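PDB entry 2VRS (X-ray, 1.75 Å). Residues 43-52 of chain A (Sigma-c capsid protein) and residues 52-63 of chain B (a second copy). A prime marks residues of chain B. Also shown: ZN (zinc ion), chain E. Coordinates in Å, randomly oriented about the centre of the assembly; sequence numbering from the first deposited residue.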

# COMPACT_ATOMS: atom_id res chain seq x y z
N HIS A 43 -1.13 -13.69 30.09
CA HIS A 43 -0.20 -12.96 30.94
C HIS A 43 1.15 -12.79 30.20
O HIS A 43 1.62 -13.71 29.53
CB HIS A 43 0.02 -13.68 32.29
CG HIS A 43 -1.19 -13.66 33.19
ND1 HIS A 43 -1.22 -14.35 34.38
CD2 HIS A 43 -2.39 -13.04 33.08
CE1 HIS A 43 -2.39 -14.17 34.97
NE2 HIS A 43 -3.12 -13.38 34.20
N GLY A 44 1.75 -11.62 30.34
CA GLY A 44 3.03 -11.35 29.68
C GLY A 44 3.06 -11.36 28.15
O GLY A 44 4.12 -11.61 27.55
N LEU A 45 1.91 -11.13 27.50
CA LEU A 45 1.89 -10.81 26.06
C LEU A 45 2.68 -9.55 25.83
O LEU A 45 2.62 -8.64 26.65
CB LEU A 45 0.47 -10.55 25.57
CG LEU A 45 -0.44 -11.72 25.22
CD1 LEU A 45 -1.84 -11.20 24.93
CD2 LEU A 45 0.10 -12.58 24.10
N SER A 46 3.39 -9.48 24.70
CA SER A 46 4.08 -8.26 24.29
C SER A 46 3.80 -8.11 22.80
O SER A 46 3.30 -9.02 22.16
CB SER A 46 5.60 -8.34 24.49
OG SER A 46 6.11 -9.50 23.87
N PHE A 47 4.20 -6.97 22.27
CA PHE A 47 3.77 -6.56 20.94
C PHE A 47 4.99 -6.06 20.19
O PHE A 47 5.77 -5.24 20.70
CB PHE A 47 2.70 -5.48 21.07
CG PHE A 47 1.43 -5.99 21.65
CD1 PHE A 47 0.46 -6.59 20.85
CD2 PHE A 47 1.24 -5.97 23.05
CE1 PHE A 47 -0.72 -7.11 21.40
CE2 PHE A 47 0.08 -6.51 23.62
CZ PHE A 47 -0.91 -7.06 22.81
N SER A 48 5.16 -6.57 18.98
CA SER A 48 6.35 -6.30 18.17
C SER A 48 6.00 -5.25 17.10
O SER A 48 4.89 -5.28 16.56
CB SER A 48 6.76 -7.58 17.46
OG SER A 48 8.05 -7.43 16.94
N PRO A 49 6.94 -4.33 16.82
CA PRO A 49 6.68 -3.34 15.74
C PRO A 49 6.19 -4.03 14.46
O PRO A 49 6.75 -5.05 14.07
CB PRO A 49 8.06 -2.71 15.49
CG PRO A 49 8.77 -2.85 16.80
CD PRO A 49 8.25 -4.11 17.45
N PRO A 50 5.23 -3.42 13.78
CA PRO A 50 4.70 -2.09 14.02
C PRO A 50 3.54 -1.99 15.03
O PRO A 50 2.89 -0.95 15.11
CB PRO A 50 4.21 -1.69 12.62
CG PRO A 50 3.76 -3.00 12.03
CD PRO A 50 4.60 -4.07 12.62
N LEU A 51 3.27 -3.05 15.79
CA LEU A 51 2.31 -2.97 16.91
C LEU A 51 3.06 -2.36 18.13
O LEU A 51 4.24 -2.61 18.32
CB LEU A 51 1.79 -4.36 17.25
CG LEU A 51 1.11 -5.18 16.15
CD1 LEU A 51 0.75 -6.61 16.60
CD2 LEU A 51 -0.09 -4.49 15.56
N SER A 52 2.36 -1.56 18.93
CA SER A 52 2.96 -0.99 20.12
C SER A 52 1.89 -0.77 21.18
O SER A 52 0.70 -0.72 20.88
CB SER A 52 3.64 0.35 19.82
OG SER A 52 2.68 1.27 19.35
N SER B 52 -0.57 -12.55 14.57
CA SER B 52 -0.18 -13.88 15.02
C SER B 52 0.59 -13.75 16.32
O SER B 52 1.11 -12.69 16.62
CB SER B 52 0.63 -14.62 13.95
OG SER B 52 1.88 -14.00 13.74
N VAL B 53 0.63 -14.83 17.10
CA VAL B 53 1.39 -14.81 18.34
C VAL B 53 2.33 -16.03 18.39
O VAL B 53 1.98 -17.12 17.94
CB VAL B 53 0.46 -14.70 19.58
CG1 VAL B 53 -0.54 -15.85 19.61
CG2 VAL B 53 1.29 -14.61 20.87
N ALA B 54 3.56 -15.80 18.84
CA ALA B 54 4.54 -16.88 18.99
C ALA B 54 5.21 -16.64 20.30
O ALA B 54 5.80 -15.56 20.53
CB ALA B 54 5.57 -16.86 17.85
N ASP B 55 5.10 -17.62 21.20
CA ASP B 55 5.79 -17.55 22.48
C ASP B 55 5.47 -16.23 23.18
O ASP B 55 6.38 -15.53 23.68
CB ASP B 55 7.30 -17.74 22.25
CG ASP B 55 8.09 -17.88 23.55
OD1 ASP B 55 7.54 -18.40 24.55
OD2 ASP B 55 9.27 -17.45 23.57
N GLY B 56 4.19 -15.86 23.18
CA GLY B 56 3.73 -14.62 23.84
C GLY B 56 4.02 -13.28 23.15
O GLY B 56 3.64 -12.23 23.65
N VAL B 57 4.69 -13.33 22.00
CA VAL B 57 4.97 -12.13 21.22
C VAL B 57 3.95 -12.03 20.08
O VAL B 57 3.86 -12.95 19.26
CB VAL B 57 6.39 -12.16 20.62
CG1 VAL B 57 6.66 -10.89 19.81
CG2 VAL B 57 7.44 -12.34 21.74
N VAL B 58 3.21 -10.94 20.05
CA VAL B 58 2.17 -10.71 19.04
C VAL B 58 2.83 -9.87 17.92
O VAL B 58 3.45 -8.84 18.20
CB VAL B 58 0.97 -9.94 19.59
CG1 VAL B 58 -0.14 -9.79 18.50
CG2 VAL B 58 0.40 -10.67 20.85
N SER B 59 2.65 -10.34 16.69
CA SER B 59 3.26 -9.73 15.51
C SER B 59 2.20 -9.38 14.49
O SER B 59 1.12 -9.99 14.45
CB SER B 59 4.24 -10.71 14.87
OG SER B 59 5.42 -10.83 15.63
N LEU B 60 2.51 -8.40 13.63
CA LEU B 60 1.81 -8.30 12.33
C LEU B 60 2.64 -9.00 11.26
O LEU B 60 3.80 -8.65 11.03
CB LEU B 60 1.67 -6.83 11.94
CG LEU B 60 1.01 -6.61 10.56
CD1 LEU B 60 -0.42 -7.08 10.58
CD2 LEU B 60 1.10 -5.08 10.24
N ASP B 61 2.08 -10.03 10.61
CA ASP B 61 2.82 -10.73 9.57
C ASP B 61 2.67 -9.92 8.29
O ASP B 61 1.55 -9.61 7.90
CB ASP B 61 2.25 -12.13 9.39
CG ASP B 61 2.54 -13.02 10.58
OD1 ASP B 61 3.72 -13.12 10.95
OD2 ASP B 61 1.59 -13.59 11.12
N MET B 62 3.80 -9.57 7.66
CA MET B 62 3.79 -8.62 6.53
C MET B 62 4.32 -9.28 5.25
O MET B 62 5.35 -9.93 5.26
CB MET B 62 4.66 -7.43 6.91
CG MET B 62 4.05 -6.56 8.03
SD MET B 62 5.21 -5.34 8.67
CE MET B 62 6.37 -6.28 9.68
N ASP B 63 3.59 -9.10 4.15
CA ASP B 63 4.10 -9.47 2.84
C ASP B 63 5.17 -8.44 2.42
O ASP B 63 4.84 -7.28 2.22
CB ASP B 63 2.94 -9.45 1.83
CG ASP B 63 3.41 -9.58 0.38
OD1 ASP B 63 4.55 -10.05 0.11
OD2 ASP B 63 2.60 -9.22 -0.47
ZN ZN E . -4.84 -12.46 34.78
O HOH W 1 6.14 -11.41 25.67
O HOH W 2 7.93 -10.27 15.58
O HOH W 3 4.97 -7.30 14.20
O HOH W 4 -5.16 -13.14 36.92

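His43 lies out of reach of chain B and is occupied instead with the zinc ion, which His43 NE2 binds at 2.0 Å; water 4 and atoms elsewhere in the structure complete the site. Gly44 has phi/psi of 64/24, a region that favours glycine, and its O accepts a hydrogen bond from water 1 at 2.8 Å. The same water lies 2.6 Å from Ser46 OG and donates a weak bond to Gly56′ O at 3.3 Å, so it joins the two chains where the strand pairing begins.

Leu45 meets the type I' turn of chain B, which runs from Ala54′ to Val57′. Leu45 CA approaches Gly56′ O at 3.3 Å in a CA-H...O contact, with 145° at the hydrogen. Although its CA-to-CB bond points sideways, the end of the side chain comes nearer, placing Leu45 CD2 3.8 Å from Val58′ CG2 and 4.0 Å from Val53′ CG2. Gly56′ has a positive phi of 76°, and an ideal CB there would lie 3.8 Å from Gly44 O.

From Ser46 the backbones pair as parallel strands, Ser46 with Val57′ and Phe47 with Val58′. Ser46 N donates to Gly56′ O (3.0 Å, 158°), Val58′ N donates to Ser46 O (2.9 Å, 168°), and Ser48 N donates to Val58′ O (2.9 Å, 159°). Ser46 thus brackets Val57′, and Val58′ in turn brackets Phe47, as parallel pairing requires. Ser46 and Val57′ share one sheet face, Phe47 and Val58′ the other. On the latter, Phe47 CD1 packs obliquely against Val58′ CB at 3.6 Å. Val58′ is buried and loses 91 Å² to chain A, the largest share of any residue in the 536 Å² total; its compact branched side chain also receives Leu51, as described below.

Ser48 points toward chain B, and water 2 links the two hydroxyls, 3.2 Å from Ser48 OG and 2.6 Å from Ser59′ OG. Beyond it, water 3 donates to Pro49 O at 2.9 Å and accepts from Leu60′ N at 2.8 Å, extending the connection past the direct backbone bonds.

A cis peptide precedes Pro50, and Leu51 N returns to Ser48 O at 2.9 Å, closing a tight bend. The apolar Pro50 ring suits its neighbours: Pro50 CG lies 3.8 Å from Leu60′ CD2, and Pro50 CD 4.1 Å from Met62′ CE. Leu51, buried and pointing toward chain B, sets its CD1 3.8 Å from Val58′ CG1. Ser52 takes no part.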